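Local coordinates for protein endoglucanase (Clostridium thermocellum, PDB 2YIK) that probably hydrolyses internal beta-1,4-glucosidic links of cellulose, as a family 9 glycoside hydrolase carrying bound calcium and zinc ions, at residues N229-K234 and Y290-N295; W284-L289 and D300-Y305; I402-D407 and V506-G511; N419-Q424 and A510-F515. All coordinates share one frame; numbering follows the deposited sequence.

Contact 1 of 4, residues N229-K234 and Y290-N295; sequences NYMNFK and YLATQN
Y230 and M231 on helix 216-233 reach across to L291 and A292 on helix 279-293, and every contact between the two segments is apolar or van der Waals. The backbones are closest at M231 and A292, whose CA atoms lie 6.3 Å apart. The Y230 ring meets A292 obliquely: CD2 is 3.5 Å from A292 CB, and CE2 lies 3.6 Å from A292 O. M231 supplies its sulfur and terminal methyl. Bends at chi2 (-56°) and chi3 (-71°) fold the chain so that SD rests 3.6 Å from A292 CA while CE reaches 4.1 Å from L291 CG, the two side chains crossing at about a right angle.

No hydrogen bond crosses between the segments. At the end of helix 279-293, N295 N donates to T293 OG1 at 3.3 Å with an N-H...O angle of 159°, an ST turn, and N295 OD1 caps H297 N at the start of the next helix.

Around this pair, helix 238-257 meets Y230 through A241 and L245, Y139 of helix 124-140 touches both M231 and L291, and helix 322-336 packs on L291 through I328 and I332.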
loop_
_atom_site.group_PDB
_atom_site.type_symbol
_atom_site.label_atom_id
_atom_site.label_comp_id
_atom_site.label_asym_id
_atom_site.label_seq_id
_atom_site.Cartn_x
_atom_site.Cartn_y
_atom_site.Cartn_z
ATOM N N ASN A 229 -4.378 -10.306 4.376
ATOM C CA ASN A 229 -3.436 -10.974 5.270
ATOM C C ASN A 229 -3.959 -12.383 5.549
ATOM O O ASN A 229 -3.194 -13.349 5.590
ATOM C CB ASN A 229 -3.292 -10.197 6.584
ATOM C CG ASN A 229 -1.918 -10.359 7.214
ATOM O OD1 ASN A 229 -1.783 -10.421 8.441
ATOM N ND2 ASN A 229 -0.888 -10.410 6.381
ATOM N N TYR A 230 -5.271 -12.493 5.743
ATOM C CA TYR A 230 -5.879 -13.791 5.977
ATOM C C TYR A 230 -5.611 -14.662 4.753
ATOM O O TYR A 230 -5.147 -15.799 4.878
ATOM C CB TYR A 230 -7.389 -13.662 6.189
ATOM C CG TYR A 230 -8.129 -14.961 5.966
ATOM C CD1 TYR A 230 -8.199 -15.937 6.960
ATOM C CD2 TYR A 230 -8.708 -15.241 4.730
ATOM C CE1 TYR A 230 -8.837 -17.168 6.724
ATOM C CE2 TYR A 230 -9.339 -16.460 4.483
ATOM C CZ TYR A 230 -9.401 -17.413 5.481
ATOM O OH TYR A 230 -10.048 -18.598 5.223
ATOM N N MET A 231 -5.900 -14.125 3.569
ATOM C CA MET A 231 -5.702 -14.864 2.325
ATOM C C MET A 231 -4.265 -15.351 2.166
ATOM O O MET A 231 -4.026 -16.445 1.661
ATOM C CB MET A 231 -6.072 -14.006 1.107
ATOM C CG MET A 231 -7.554 -13.687 0.943
ATOM S SD MET A 231 -8.647 -15.126 0.887
ATOM C CE MET A 231 -8.262 -15.836 -0.704
ATOM N N ASN A 232 -3.312 -14.535 2.607
ATOM C CA ASN A 232 -1.894 -14.870 2.500
ATOM C C ASN A 232 -1.391 -15.861 3.551
ATOM O O ASN A 232 -0.417 -16.573 3.312
ATOM C CB ASN A 232 -1.052 -13.583 2.569
ATOM C CG ASN A 232 -1.082 -12.784 1.270
ATOM O OD1 ASN A 232 -0.942 -11.564 1.280
ATOM N ND2 ASN A 232 -1.244 -13.474 0.148
ATOM N N PHE A 233 -2.055 -15.923 4.703
ATOM C CA PHE A 233 -1.613 -16.816 5.773
ATOM C C PHE A 233 -2.532 -17.972 6.162
ATOM O O PHE A 233 -2.159 -18.792 7.003
ATOM C CB PHE A 233 -1.322 -15.998 7.030
ATOM C CG PHE A 233 -0.096 -15.144 6.925
ATOM C CD1 PHE A 233 1.171 -15.696 7.092
ATOM C CD2 PHE A 233 -0.204 -13.788 6.629
ATOM C CE1 PHE A 233 2.323 -14.907 6.963
ATOM C CE2 PHE A 233 0.934 -12.989 6.497
ATOM C CZ PHE A 233 2.201 -13.547 6.664
ATOM N N LYS A 234 -3.710 -18.060 5.556
ATOM C CA LYS A 234 -4.658 -19.113 5.919
ATOM C C LYS A 234 -4.178 -20.558 5.857
ATOM O O LYS A 234 -4.724 -21.415 6.553
ATOM C CB LYS A 234 -5.940 -18.989 5.094
ATOM C CG LYS A 234 -5.763 -19.151 3.593
ATOM C CD LYS A 234 -7.092 -18.908 2.908
ATOM C CE LYS A 234 -6.931 -18.666 1.419
ATOM N NZ LYS A 234 -7.127 -19.904 0.624
ATOM N N TYR A 290 -15.244 -11.105 0.604
ATOM C CA TYR A 290 -16.066 -12.144 -0.008
ATOM C C TYR A 290 -15.123 -13.261 -0.424
ATOM O O TYR A 290 -15.427 -14.441 -0.253
ATOM C CB TYR A 290 -16.821 -11.641 -1.240
ATOM C CG TYR A 290 -17.641 -12.740 -1.893
ATOM C CD1 TYR A 290 -18.881 -13.124 -1.373
ATOM C CD2 TYR A 290 -17.144 -13.447 -2.991
ATOM C CE1 TYR A 290 -19.603 -14.189 -1.929
ATOM C CE2 TYR A 290 -17.853 -14.507 -3.550
ATOM C CZ TYR A 290 -19.081 -14.872 -3.017
ATOM O OH TYR A 290 -19.774 -15.916 -3.587
ATOM N N LEU A 291 -13.965 -12.876 -0.955
ATOM C CA LEU A 291 -12.960 -13.838 -1.389
ATOM C C LEU A 291 -12.533 -14.699 -0.196
ATOM O O LEU A 291 -12.328 -15.905 -0.326
ATOM C CB LEU A 291 -11.757 -13.085 -1.974
ATOM C CG LEU A 291 -10.875 -13.743 -3.042
ATOM C CD1 LEU A 291 -11.735 -14.332 -4.150
ATOM C CD2 LEU A 291 -9.909 -12.697 -3.616
ATOM N N ALA A 292 -12.429 -14.073 0.971
ATOM C CA ALA A 292 -12.013 -14.764 2.183
ATOM C C ALA A 292 -13.082 -15.611 2.858
ATOM O O ALA A 292 -12.787 -16.655 3.436
ATOM C CB ALA A 292 -11.463 -13.747 3.193
ATOM N N THR A 293 -14.333 -15.176 2.766
ATOM C CA THR A 293 -15.432 -15.873 3.464
ATOM C C THR A 293 -16.569 -16.545 2.693
ATOM O O THR A 293 -17.222 -17.464 3.214
ATOM C CB THR A 293 -16.180 -14.886 4.444
ATOM O OG1 THR A 293 -16.759 -13.798 3.691
ATOM C CG2 THR A 293 -15.231 -14.309 5.481
ATOM N N GLN A 294 -16.735 -16.128 1.441
ATOM C CA GLN A 294 -17.840 -16.476 0.520
ATOM C C GLN A 294 -19.231 -16.154 1.131
ATOM O O GLN A 294 -20.272 -16.694 0.727
ATOM C CB GLN A 294 -17.707 -17.920 -0.101
ATOM C CG GLN A 294 -16.394 -18.049 -0.911
ATOM C CD GLN A 294 -15.348 -18.829 -0.144
ATOM O OE1 GLN A 294 -15.282 -20.064 -0.239
ATOM N NE2 GLN A 294 -14.553 -18.125 0.669
ATOM N N ASN A 295 -19.228 -15.190 2.059
ATOM C CA ASN A 295 -20.446 -14.668 2.684
ATOM C C ASN A 295 -21.034 -13.650 1.660
ATOM O O ASN A 295 -20.465 -12.553 1.407
ATOM C CB ASN A 295 -20.116 -13.935 4.008
ATOM C CG ASN A 295 -21.376 -13.437 4.764
ATOM O OD1 ASN A 295 -22.466 -13.225 4.179
ATOM N ND2 ASN A 295 -21.214 -13.216 6.063
#

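Contact 2 of 4, residues W284-L289 and D300-Y305; sequences WAAAWL and DEAFKY
A286 and A302 meet methyl to methyl across an antiparallel helical hairpin, the kind of unit from which the (alpha/alpha)6 barrel of family 9 glycoside hydrolases is built. Helix 279-293 and helix 296-305 follow each other closely in the chain. Their segment axes approach to 8.3 Å, with 149° between the N-to-C directions. Alanine at both crossing positions suits this closeness: A286 CA and A302 CA are 5.4 Å apart. The methyls are nearer still, with A286 CB 3.9 Å from A302 CB. A302 CB also lies 4.4 Å from A287 N, so the methyl reaches the backbone beside A286. No hydrogen bond joins the two segments; the evidence is close methyl packing over a small buried area of 98 Å².

E301 shows how a charged residue can border such a seam. The bond from CA to CB of E301 is aimed at the partner helix, and E301 CB stands 4.5 Å from A286 CB. From there the chain turns off: a bend at chi2 (-57°) helps turn the carboxylate off the line to A286. One oxygen, OE1, is hydrogen-bonded to Y282 OH, on helix 279-293 but before the segment 284-289, giving the hairpin a polar link near its apolar centre; OE1 also lies at the edge of the Y305 ring, in its plane. The other oxygen serves the salt bridge with K304, one turn along the same helix: K304 NZ lies 3.1 Å from E301 OE2, on the syn side of the carboxylate and 20° out of its plane.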
loop_
_atom_site.group_PDB
_atom_site.type_symbol
_atom_site.label_atom_id
_atom_site.label_comp_id
_atom_site.label_asym_id
_atom_site.label_seq_id
_atom_site.Cartn_x
_atom_site.Cartn_y
_atom_site.Cartn_z
ATOM N N TRP A 284 -13.350 -2.351 -2.110
ATOM C CA TRP A 284 -12.077 -3.078 -2.118
ATOM C C TRP A 284 -12.068 -4.067 -0.933
ATOM O O TRP A 284 -11.766 -5.244 -1.102
ATOM C CB TRP A 284 -10.951 -2.034 -2.016
ATOM C CG TRP A 284 -9.522 -2.474 -1.763
ATOM C CD1 TRP A 284 -8.738 -2.065 -0.724
ATOM C CD2 TRP A 284 -8.652 -3.201 -2.647
ATOM N NE1 TRP A 284 -7.441 -2.468 -0.906
ATOM C CE2 TRP A 284 -7.354 -3.162 -2.083
ATOM C CE3 TRP A 284 -8.832 -3.858 -3.872
ATOM C CZ2 TRP A 284 -6.248 -3.768 -2.687
ATOM C CZ3 TRP A 284 -7.725 -4.463 -4.478
ATOM C CH2 TRP A 284 -6.450 -4.404 -3.885
ATOM N N ALA A 285 -12.414 -3.582 0.255
ATOM C CA ALA A 285 -12.469 -4.427 1.448
ATOM C C ALA A 285 -13.555 -5.497 1.290
ATOM O O ALA A 285 -13.334 -6.673 1.586
ATOM C CB ALA A 285 -12.756 -3.579 2.676
ATOM N N ALA A 286 -14.726 -5.078 0.817
ATOM C CA ALA A 286 -15.850 -5.989 0.628
ATOM C C ALA A 286 -15.499 -7.125 -0.327
ATOM O O ALA A 286 -15.808 -8.286 -0.058
ATOM C CB ALA A 286 -17.071 -5.223 0.107
ATOM N N ALA A 287 -14.854 -6.787 -1.441
ATOM C CA ALA A 287 -14.465 -7.796 -2.422
ATOM C C ALA A 287 -13.507 -8.807 -1.803
ATOM O O ALA A 287 -13.661 -10.007 -1.995
ATOM C CB ALA A 287 -13.812 -7.137 -3.635
ATOM N N TRP A 288 -12.509 -8.317 -1.073
ATOM C CA TRP A 288 -11.546 -9.205 -0.438
ATOM C C TRP A 288 -12.191 -10.059 0.645
ATOM O O TRP A 288 -11.816 -11.216 0.836
ATOM C CB TRP A 288 -10.387 -8.412 0.163
ATOM C CG TRP A 288 -9.359 -8.019 -0.849
ATOM C CD1 TRP A 288 -9.180 -6.785 -1.407
ATOM C CD2 TRP A 288 -8.376 -8.878 -1.443
ATOM N NE1 TRP A 288 -8.141 -6.819 -2.309
ATOM C CE2 TRP A 288 -7.631 -8.085 -2.350
ATOM C CE3 TRP A 288 -8.049 -10.231 -1.291
ATOM C CZ2 TRP A 288 -6.577 -8.615 -3.106
ATOM C CZ3 TRP A 288 -6.999 -10.755 -2.044
ATOM C CH2 TRP A 288 -6.274 -9.945 -2.938
ATOM N N LEU A 289 -13.150 -9.483 1.362
ATOM C CA LEU A 289 -13.836 -10.226 2.405
ATOM C C LEU A 289 -14.717 -11.323 1.810
ATOM O O LEU A 289 -14.911 -12.366 2.435
ATOM C CB LEU A 289 -14.661 -9.282 3.285
ATOM C CG LEU A 289 -13.810 -8.560 4.339
ATOM C CD1 LEU A 289 -14.563 -7.381 4.911
ATOM C CD2 LEU A 289 -13.414 -9.544 5.440
ATOM N N ASP A 300 -22.771 -8.355 -1.791
ATOM C CA ASP A 300 -23.914 -7.453 -1.917
ATOM C C ASP A 300 -23.491 -6.024 -1.587
ATOM O O ASP A 300 -23.972 -5.069 -2.194
ATOM C CB ASP A 300 -25.054 -7.850 -0.969
ATOM C CG ASP A 300 -25.790 -9.100 -1.418
ATOM O OD1 ASP A 300 -25.785 -9.404 -2.627
ATOM O OD2 ASP A 300 -26.395 -9.773 -0.555
ATOM N N GLU A 301 -22.605 -5.877 -0.606
ATOM C CA GLU A 301 -22.133 -4.552 -0.238
ATOM C C GLU A 301 -21.233 -4.002 -1.342
ATOM O O GLU A 301 -21.276 -2.811 -1.648
ATOM C CB GLU A 301 -21.376 -4.594 1.091
ATOM C CG GLU A 301 -22.289 -4.710 2.310
ATOM C CD GLU A 301 -23.298 -3.578 2.387
ATOM O OE1 GLU A 301 -22.895 -2.407 2.559
ATOM O OE2 GLU A 301 -24.504 -3.859 2.261
ATOM N N ALA A 302 -20.426 -4.871 -1.944
ATOM C CA ALA A 302 -19.541 -4.439 -3.018
ATOM C C ALA A 302 -20.372 -3.978 -4.213
ATOM O O ALA A 302 -20.118 -2.919 -4.785
ATOM C CB ALA A 302 -18.609 -5.569 -3.427
ATOM N N PHE A 303 -21.377 -4.769 -4.572
ATOM C CA PHE A 303 -22.232 -4.438 -5.702
ATOM C C PHE A 303 -23.039 -3.167 -5.478
ATOM O O PHE A 303 -23.332 -2.449 -6.425
ATOM C CB PHE A 303 -23.182 -5.600 -6.026
ATOM C CG PHE A 303 -22.504 -6.792 -6.665
ATOM C CD1 PHE A 303 -21.192 -6.708 -7.130
ATOM C CD2 PHE A 303 -23.198 -7.986 -6.843
ATOM C CE1 PHE A 303 -20.579 -7.791 -7.768
ATOM C CE2 PHE A 303 -22.599 -9.075 -7.481
ATOM C CZ PHE A 303 -21.285 -8.978 -7.944
ATOM N N LYS A 304 -23.385 -2.885 -4.226
ATOM C CA LYS A 304 -24.159 -1.691 -3.892
ATOM C C LYS A 304 -23.416 -0.384 -4.207
ATOM O O LYS A 304 -24.028 0.597 -4.627
ATOM C CB LYS A 304 -24.535 -1.718 -2.402
ATOM C CG LYS A 304 -25.473 -0.596 -1.937
ATOM C CD LYS A 304 -25.919 -0.789 -0.469
ATOM C CE LYS A 304 -26.587 -2.157 -0.255
ATOM N NZ LYS A 304 -27.050 -2.411 1.165
ATOM N N TYR A 305 -22.100 -0.372 -4.031
ATOM C CA TYR A 305 -21.338 0.849 -4.260
ATOM C C TYR A 305 -20.333 0.827 -5.409
ATOM O O TYR A 305 -19.776 1.866 -5.749
ATOM C CB TYR A 305 -20.624 1.245 -2.966
ATOM C CG TYR A 305 -21.562 1.474 -1.798
ATOM C CD1 TYR A 305 -22.323 2.643 -1.702
ATOM C CD2 TYR A 305 -21.702 0.514 -0.794
ATOM C CE1 TYR A 305 -23.199 2.851 -0.630
ATOM C CE2 TYR A 305 -22.571 0.708 0.280
ATOM C CZ TYR A 305 -23.316 1.878 0.357
ATOM O OH TYR A 305 -24.172 2.074 1.419
#

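Contact 3 of 4, residues I402-D407 and V506-G511; sequences IALVYD and VGACAG
G511, whose backbone L404 packs against, donates its N to G507 O at 2.8 Å, the shortest hydrogen bond within either segment. No polar bond crosses between the segments, which belong to helices 392-408 and 499-516 in the helical barrel of the family 9 catalytic domain. A single side chain carries the contact. L404 has CG anti to its own carbonyl carbon (chi1 -62°) and spreads its two methyls along the facing helix. CD1 touches A508, 3.4 Å from the carbonyl O and 4.3 Å from the CB methyl, and CD2 goes to the G511 end.

The absence of a side chain on G511 is consistent with the close approach of the helices, 5.6 Å between L404 CA and G511 CA, and the leucine methyls rest on main-chain atoms. All three touching residues are buried. F141 adds to the packing on L404, A418 of helix 416-428 touches the same leucine, and M425 of that helix meets A508, so a third helix flanks the seam. At the G511 end the leucine CD2 is 3.8 Å from G511 O and 3.9 Å from G511 C.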
loop_
_atom_site.group_PDB
_atom_site.type_symbol
_atom_site.label_atom_id
_atom_site.label_comp_id
_atom_site.label_asym_id
_atom_site.label_seq_id
_atom_site.Cartn_x
_atom_site.Cartn_y
_atom_site.Cartn_z
ATOM N N ILE A 402 -1.389 -4.266 -12.617
ATOM C CA ILE A 402 -2.699 -4.622 -13.167
ATOM C C ILE A 402 -2.524 -5.381 -14.476
ATOM O O ILE A 402 -3.236 -6.342 -14.741
ATOM C CB ILE A 402 -3.583 -3.373 -13.430
ATOM C CG1 ILE A 402 -3.848 -2.636 -12.113
ATOM C CG2 ILE A 402 -4.890 -3.788 -14.117
ATOM C CD1 ILE A 402 -4.641 -3.427 -11.131
ATOM N N ALA A 403 -1.570 -4.950 -15.291
ATOM C CA ALA A 403 -1.319 -5.609 -16.568
ATOM C C ALA A 403 -0.923 -7.077 -16.373
ATOM O O ALA A 403 -1.409 -7.962 -17.079
ATOM C CB ALA A 403 -0.221 -4.874 -17.324
ATOM N N LEU A 404 -0.038 -7.322 -15.409
ATOM C CA LEU A 404 0.448 -8.666 -15.118
ATOM C C LEU A 404 -0.618 -9.547 -14.457
ATOM O O LEU A 404 -0.663 -10.751 -14.687
ATOM C CB LEU A 404 1.705 -8.565 -14.253
ATOM C CG LEU A 404 2.817 -7.811 -15.006
ATOM C CD1 LEU A 404 3.812 -7.198 -14.038
ATOM C CD2 LEU A 404 3.497 -8.770 -15.973
ATOM N N VAL A 405 -1.478 -8.938 -13.646
ATOM C CA VAL A 405 -2.554 -9.676 -12.996
ATOM C C VAL A 405 -3.592 -10.097 -14.052
ATOM O O VAL A 405 -4.126 -11.208 -14.012
ATOM C CB VAL A 405 -3.234 -8.813 -11.896
ATOM C CG1 VAL A 405 -4.583 -9.415 -11.504
ATOM C CG2 VAL A 405 -2.322 -8.728 -10.678
ATOM N N TYR A 406 -3.863 -9.211 -15.006
ATOM C CA TYR A 406 -4.826 -9.514 -16.063
ATOM C C TYR A 406 -4.342 -10.705 -16.889
ATOM O O TYR A 406 -5.112 -11.629 -17.171
ATOM C CB TYR A 406 -5.020 -8.311 -16.991
ATOM C CG TYR A 406 -6.060 -8.534 -18.070
ATOM C CD1 TYR A 406 -5.730 -9.173 -19.266
ATOM C CD2 TYR A 406 -7.376 -8.119 -17.890
ATOM C CE1 TYR A 406 -6.686 -9.392 -20.252
ATOM C CE2 TYR A 406 -8.340 -8.326 -18.870
ATOM C CZ TYR A 406 -7.989 -8.961 -20.049
ATOM O OH TYR A 406 -8.930 -9.147 -21.038
ATOM N N ASP A 407 -3.070 -10.684 -17.278
ATOM C CA ASP A 407 -2.528 -11.776 -18.075
ATOM C C ASP A 407 -2.505 -13.082 -17.298
ATOM O O ASP A 407 -2.748 -14.150 -17.869
ATOM C CB ASP A 407 -1.121 -11.439 -18.590
ATOM C CG ASP A 407 -1.149 -10.487 -19.787
ATOM O OD1 ASP A 407 -2.261 -10.129 -20.231
ATOM O OD2 ASP A 407 -0.068 -10.099 -20.284
ATOM N N VAL A 506 6.583 -3.793 -6.026
ATOM C CA VAL A 506 6.999 -5.111 -5.564
ATOM C C VAL A 506 6.300 -6.184 -6.391
ATOM O O VAL A 506 6.946 -7.072 -6.950
ATOM C CB VAL A 506 6.661 -5.322 -4.071
ATOM C CG1 VAL A 506 6.985 -6.765 -3.651
ATOM C CG2 VAL A 506 7.442 -4.327 -3.228
ATOM N N GLY A 507 4.978 -6.081 -6.477
ATOM C CA GLY A 507 4.196 -7.045 -7.228
ATOM C C GLY A 507 4.528 -7.107 -8.709
ATOM O O GLY A 507 4.501 -8.188 -9.309
ATOM N N ALA A 508 4.829 -5.951 -9.302
ATOM C CA ALA A 508 5.162 -5.887 -10.723
ATOM C C ALA A 508 6.439 -6.680 -11.004
ATOM O O ALA A 508 6.531 -7.382 -12.008
ATOM C CB ALA A 508 5.333 -4.432 -11.161
ATOM N N CYS A 509 7.424 -6.554 -10.120
ATOM C CA CYS A 509 8.678 -7.285 -10.269
ATOM C C CYS A 509 8.404 -8.780 -10.258
ATOM O O CYS A 509 8.914 -9.512 -11.107
ATOM C CB CYS A 509 9.640 -6.941 -9.134
ATOM S SG CYS A 509 10.305 -5.253 -9.189
ATOM N N ALA A 510 7.592 -9.225 -9.296
ATOM C CA ALA A 510 7.239 -10.637 -9.180
ATOM C C ALA A 510 6.499 -11.098 -10.426
ATOM O O ALA A 510 6.767 -12.180 -10.951
ATOM C CB ALA A 510 6.368 -10.872 -7.946
ATOM N N GLY A 511 5.559 -10.273 -10.881
ATOM C CA GLY A 511 4.778 -10.606 -12.060
ATOM C C GLY A 511 5.631 -10.713 -13.313
ATOM O O GLY A 511 5.392 -11.576 -14.160
#

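Contact 4 of 4, residues N419-Q424 and A510-F515; sequences NWARSQ and AGLYRF
Helix 499-516, the last helix modelled in the catalytic domain, meets helix 416-428 where L512 is laid against the backbone of A421 and R422. One methyl does the touching. L512 CD2 lies 3.6 Å from R422 CA. The same L512 CD2 is 3.8 Å from R422 CB, and its distance to A421 CB is 4.4 Å. Chi1 of -75° sets L512 CG beside its backbone N, and from there CD2 extends to the neighbouring helix. R422 contributes its base alone: the side chain runs extended from CG to NE, and NE is hydrogen-bonded to Y40 OH of helix 40-47.

The two helices belong to the (alpha/alpha)6 barrel characteristic of family 9, and here no hydrogen bond spans the two segments. Y40 also touches L512, so helix 40-47 borders the seam, while Q400 of helix 392-408 reaches the same leucine.

On helix 416-428 itself, W420 O accepts twice. Q424 N is the regular helical donor to W420 O at 3.0 Å. S423 OG adds a bond of 2.7 Å to W420 O, approaching a lone pair of the oxygen within the plane of the carbonyl, at a C=O...O angle of 131°.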
loop_
_atom_site.group_PDB
_atom_site.type_symbol
_atom_site.label_atom_id
_atom_site.label_comp_id
_atom_site.label_asym_id
_atom_site.label_seq_id
_atom_site.Cartn_x
_atom_site.Cartn_y
_atom_site.Cartn_z
ATOM N N ASN A 419 3.859 -7.610 -21.996
ATOM C CA ASN A 419 4.970 -7.164 -22.831
ATOM C C ASN A 419 5.146 -5.665 -22.643
ATOM O O ASN A 419 6.271 -5.171 -22.556
ATOM C CB ASN A 419 4.716 -7.483 -24.310
ATOM C CG ASN A 419 4.623 -8.974 -24.572
ATOM O OD1 ASN A 419 5.196 -9.776 -23.838
ATOM N ND2 ASN A 419 3.910 -9.352 -25.630
ATOM N N TRP A 420 4.028 -4.944 -22.578
ATOM C CA TRP A 420 4.074 -3.503 -22.373
ATOM C C TRP A 420 4.650 -3.200 -20.988
ATOM O O TRP A 420 5.500 -2.315 -20.833
ATOM C CB TRP A 420 2.675 -2.903 -22.467
ATOM C CG TRP A 420 2.626 -1.483 -21.998
ATOM C CD1 TRP A 420 3.007 -0.375 -22.694
ATOM C CD2 TRP A 420 2.209 -1.022 -20.704
ATOM N NE1 TRP A 420 2.854 0.751 -21.916
ATOM C CE2 TRP A 420 2.365 0.382 -20.692
ATOM C CE3 TRP A 420 1.719 -1.659 -19.558
ATOM C CZ2 TRP A 420 2.047 1.161 -19.570
ATOM C CZ3 TRP A 420 1.403 -0.886 -18.444
ATOM C CH2 TRP A 420 1.569 0.512 -18.460
ATOM N N ALA A 421 4.166 -3.926 -19.982
ATOM C CA ALA A 421 4.633 -3.735 -18.609
ATOM C C ALA A 421 6.153 -3.885 -18.559
ATOM O O ALA A 421 6.846 -3.102 -17.911
ATOM C CB ALA A 421 3.975 -4.754 -17.678
ATOM N N ARG A 422 6.656 -4.898 -19.254
ATOM C CA ARG A 422 8.088 -5.150 -19.298
ATOM C C ARG A 422 8.856 -3.973 -19.896
ATOM O O ARG A 422 9.912 -3.594 -19.391
ATOM C CB ARG A 422 8.389 -6.405 -20.116
ATOM C CG ARG A 422 9.821 -6.864 -19.950
ATOM C CD ARG A 422 10.167 -8.042 -20.839
ATOM N NE ARG A 422 11.470 -8.594 -20.474
ATOM C CZ ARG A 422 12.005 -9.682 -21.021
ATOM N NH1 ARG A 422 11.352 -10.339 -21.968
ATOM N NH2 ARG A 422 13.187 -10.123 -20.604
ATOM N N SER A 423 8.332 -3.403 -20.976
ATOM C CA SER A 423 8.994 -2.270 -21.608
ATOM C C SER A 423 9.063 -1.113 -20.609
ATOM O O SER A 423 10.052 -0.392 -20.552
ATOM C CB SER A 423 8.248 -1.836 -22.879
ATOM O OG SER A 423 7.073 -1.100 -22.587
ATOM N N GLN A 424 8.019 -0.954 -19.803
ATOM C CA GLN A 424 7.997 0.122 -18.823
ATOM C C GLN A 424 8.963 -0.130 -17.662
ATOM O O GLN A 424 9.645 0.795 -17.217
ATOM C CB GLN A 424 6.569 0.341 -18.308
ATOM C CG GLN A 424 5.581 0.826 -19.378
ATOM C CD GLN A 424 6.074 2.058 -20.129
ATOM O OE1 GLN A 424 6.461 1.979 -21.301
ATOM N NE2 GLN A 424 6.066 3.201 -19.456
ATOM N N ALA A 510 7.592 -9.225 -9.296
ATOM C CA ALA A 510 7.239 -10.637 -9.180
ATOM C C ALA A 510 6.499 -11.098 -10.426
ATOM O O ALA A 510 6.767 -12.180 -10.951
ATOM C CB ALA A 510 6.368 -10.872 -7.946
ATOM N N GLY A 511 5.559 -10.273 -10.881
ATOM C CA GLY A 511 4.778 -10.606 -12.060
ATOM C C GLY A 511 5.631 -10.713 -13.313
ATOM O O GLY A 511 5.392 -11.576 -14.160
ATOM N N LEU A 512 6.614 -9.827 -13.442
ATOM C CA LEU A 512 7.508 -9.846 -14.599
ATOM C C LEU A 512 8.397 -11.079 -14.546
ATOM O O LEU A 512 8.714 -11.676 -15.576
ATOM C CB LEU A 512 8.372 -8.578 -14.632
ATOM C CG LEU A 512 7.611 -7.332 -15.089
ATOM C CD1 LEU A 512 8.389 -6.082 -14.728
ATOM C CD2 LEU A 512 7.355 -7.415 -16.587
ATOM N N TYR A 513 8.806 -11.461 -13.342
ATOM C CA TYR A 513 9.647 -12.637 -13.197
ATOM C C TYR A 513 8.828 -13.862 -13.582
ATOM O O TYR A 513 9.338 -14.821 -14.165
ATOM C CB TYR A 513 10.134 -12.785 -11.759
ATOM C CG TYR A 513 11.085 -13.944 -11.609
ATOM C CD1 TYR A 513 12.385 -13.872 -12.114
ATOM C CD2 TYR A 513 10.668 -15.138 -11.023
ATOM C CE1 TYR A 513 13.252 -14.969 -12.038
ATOM C CE2 TYR A 513 11.519 -16.236 -10.947
ATOM C CZ TYR A 513 12.807 -16.145 -11.456
ATOM O OH TYR A 513 13.644 -17.235 -11.373
ATOM N N ARG A 514 7.543 -13.819 -13.257
ATOM C CA ARG A 514 6.648 -14.918 -13.568
ATOM C C ARG A 514 6.617 -15.253 -15.055
ATOM O O ARG A 514 6.695 -16.420 -15.436
ATOM C CB ARG A 514 5.232 -14.580 -13.106
ATOM C CG ARG A 514 4.209 -15.683 -13.357
ATOM C CD ARG A 514 2.832 -15.282 -12.843
ATOM N NE ARG A 514 1.885 -16.391 -12.859
ATOM C CZ ARG A 514 1.527 -17.096 -11.787
ATOM N NH1 ARG A 514 2.030 -16.809 -10.599
ATOM N NH2 ARG A 514 0.670 -18.099 -11.909
ATOM N N PHE A 515 6.506 -14.229 -15.896
ATOM C CA PHE A 515 6.420 -14.442 -17.338
ATOM C C PHE A 515 7.731 -14.307 -18.107
ATOM O O PHE A 515 7.862 -14.868 -19.187
ATOM C CB PHE A 515 5.413 -13.464 -17.966
ATOM C CG PHE A 515 4.022 -13.553 -17.396
ATOM C CD1 PHE A 515 3.322 -14.755 -17.408
ATOM C CD2 PHE A 515 3.396 -12.421 -16.877
ATOM C CE1 PHE A 515 2.022 -14.831 -16.914
ATOM C CE2 PHE A 515 2.094 -12.485 -16.381
ATOM C CZ PHE A 515 1.406 -13.695 -16.401
#

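From the N terminus, helix 216-233 opens contact 1, which closes on helix 279-293 after 55 intervening residues. Contact 2 begins on that same helix, before the second segment of contact 1, and closes a short hairpin with helix 296-305; the two therefore cross along the chain, and they touch where M231 CG lies 4.1 Å from W288 CE3. Both contacts 3 and 4 open only after contact 2 has closed. They start on the consecutive helices 392-408 and 416-428, and both end on helix 499-516, sharing A510 and G511, with centres about 7 Å apart. F515 packs against L404 and D407 between them. No atoms of contacts 1 and 2 touch contacts 3 and 4.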